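Local coordinates for lysyl oxidase (Pichia pastoris, PDB 1W7C), which probably oxidises primary amines such as lysine side chains to aldehydes, using a copper ion and a topaquinone built from one of its own tyrosines, at residues Y119-K124 with F630-D635. Numbering follows the deposited sequence.
Sequences YNTNGK and FNAFLD. With CA (calcium ion), chain E.
The ring of F633 meets T121 at its edge, not over a face: methyl CG2 of T121 lies near the ring plane, 3.7 Å from CE1 of F633, and the two side chains cross at about a right angle. Elsewhere around F633, its side chain touches E611 and T605, the latter on strand 602-606. CG2 and CB of T121 each also rest 3.8 Å from CB of A632, so the alanine methyl sits against both carbons. T121 can offer CG2 because it stands anti to its own carbonyl carbon, while OG1 (chi1 61°) is turned to the backbone N of N629, with which it hydrogen-bonds.

Behind T121 the loop is braced from within. A type I turn runs from N120 to G123, OD1 of N122 accepts from the backbone N of K124 in an Asx turn, and ND2 of N120 reaches O of K124 at 3.0 Å. The carbonyl O of F633 binds the calcium ion at 2.4 Å, as does OD2 of D635, with E540 and E637 contributing further ligands. One of the two bound waters donates to OD1 of D635, 2.8 Å away, tying the other carboxylate oxygen into the site.

The contact thus joins the loop between strands 112-115 and 126-128 to the one between strands 602-606 and 642-654. Its chemistry is small and apolar, 116 Å² buried, so shape rather than directed bonds seats T121 on A632 and F633; the bonds of T121 to N629 and N122 to P627 probably hold the loops together.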
# COMPACT_ATOMS: atom_id res chain seq x y z
N TYR A 119 23.45 -23.21 14.74
CA TYR A 119 22.25 -22.47 14.36
C TYR A 119 20.99 -23.35 14.32
O TYR A 119 19.91 -22.85 14.02
CB TYR A 119 22.44 -21.73 13.02
CG TYR A 119 22.97 -22.63 11.94
CD1 TYR A 119 22.18 -23.63 11.37
CD2 TYR A 119 24.29 -22.53 11.55
CE1 TYR A 119 22.69 -24.50 10.42
CE2 TYR A 119 24.82 -23.39 10.65
CZ TYR A 119 24.03 -24.38 10.06
OH TYR A 119 24.58 -25.23 9.09
N ASN A 120 21.15 -24.66 14.56
CA ASN A 120 20.03 -25.57 14.64
C ASN A 120 19.56 -25.66 16.07
O ASN A 120 20.32 -26.09 16.95
CB ASN A 120 20.41 -26.94 14.13
CG ASN A 120 20.63 -26.95 12.62
OD1 ASN A 120 20.05 -26.14 11.91
ND2 ASN A 120 21.50 -27.86 12.14
N THR A 121 18.32 -25.25 16.33
CA THR A 121 17.81 -25.27 17.67
C THR A 121 17.71 -26.67 18.24
O THR A 121 17.73 -26.85 19.45
CB THR A 121 16.42 -24.61 17.77
OG1 THR A 121 15.49 -25.31 16.95
CG2 THR A 121 16.43 -23.16 17.33
N ASN A 122 17.64 -27.68 17.38
CA ASN A 122 17.52 -29.06 17.85
C ASN A 122 18.87 -29.69 18.20
O ASN A 122 18.92 -30.83 18.64
CB ASN A 122 16.73 -29.91 16.85
CG ASN A 122 17.55 -30.39 15.65
OD1 ASN A 122 18.68 -29.98 15.45
ND2 ASN A 122 16.95 -31.24 14.84
N GLY A 123 19.94 -28.92 18.06
CA GLY A 123 21.28 -29.31 18.47
C GLY A 123 21.96 -30.38 17.64
O GLY A 123 22.99 -30.92 18.05
N LYS A 124 21.40 -30.69 16.48
CA LYS A 124 21.88 -31.78 15.65
C LYS A 124 22.49 -31.27 14.35
O LYS A 124 21.96 -30.36 13.71
CB LYS A 124 20.73 -32.72 15.31
CG LYS A 124 20.13 -33.39 16.53
CD LYS A 124 18.88 -34.19 16.24
CE LYS A 124 18.27 -34.68 17.52
NZ LYS A 124 17.02 -35.41 17.26
N PHE A 630 11.35 -22.38 15.43
CA PHE A 630 11.40 -20.95 15.72
C PHE A 630 10.98 -20.66 17.17
O PHE A 630 11.45 -19.70 17.76
CB PHE A 630 10.52 -20.20 14.74
CG PHE A 630 10.43 -18.71 15.00
CD1 PHE A 630 11.43 -17.87 14.58
CD2 PHE A 630 9.36 -18.18 15.70
CE1 PHE A 630 11.37 -16.50 14.79
CE2 PHE A 630 9.28 -16.80 15.91
CZ PHE A 630 10.30 -15.98 15.49
N ASN A 631 10.05 -21.44 17.72
CA ASN A 631 9.58 -21.18 19.05
C ASN A 631 10.68 -21.30 20.11
O ASN A 631 10.54 -20.75 21.18
CB ASN A 631 8.42 -22.12 19.40
CG ASN A 631 7.12 -21.72 18.74
OD1 ASN A 631 7.01 -20.61 18.17
ND2 ASN A 631 6.14 -22.63 18.75
N ALA A 632 11.79 -21.99 19.78
CA ALA A 632 12.91 -22.09 20.70
C ALA A 632 13.53 -20.71 20.98
O ALA A 632 14.19 -20.50 22.00
CB ALA A 632 13.96 -23.05 20.18
N PHE A 633 13.36 -19.75 20.05
CA PHE A 633 13.92 -18.42 20.24
C PHE A 633 13.18 -17.63 21.34
O PHE A 633 13.71 -16.66 21.87
CB PHE A 633 13.77 -17.55 18.98
CG PHE A 633 14.46 -18.04 17.73
CD1 PHE A 633 15.17 -19.24 17.69
CD2 PHE A 633 14.40 -17.26 16.58
CE1 PHE A 633 15.77 -19.64 16.46
CE2 PHE A 633 15.00 -17.67 15.38
CZ PHE A 633 15.73 -18.85 15.35
N LEU A 634 11.95 -18.05 21.65
CA LEU A 634 11.04 -17.32 22.49
C LEU A 634 11.06 -17.90 23.88
O LEU A 634 10.30 -18.82 24.21
CB LEU A 634 9.62 -17.39 21.90
CG LEU A 634 9.50 -16.84 20.49
CD1 LEU A 634 8.15 -17.20 19.87
CD2 LEU A 634 9.72 -15.32 20.49
N ASP A 635 11.94 -17.35 24.70
CA ASP A 635 12.20 -17.89 26.04
C ASP A 635 12.27 -16.77 27.07
O ASP A 635 12.97 -16.85 28.07
CB ASP A 635 13.42 -18.83 26.04
CG ASP A 635 14.62 -18.26 25.32
OD1 ASP A 635 15.54 -19.06 25.01
OD2 ASP A 635 14.71 -17.06 25.04
CA CA E . 15.31 -15.65 23.26
O HOH W 1 16.63 -17.65 22.90
O HOH W 2 16.77 -15.00 21.46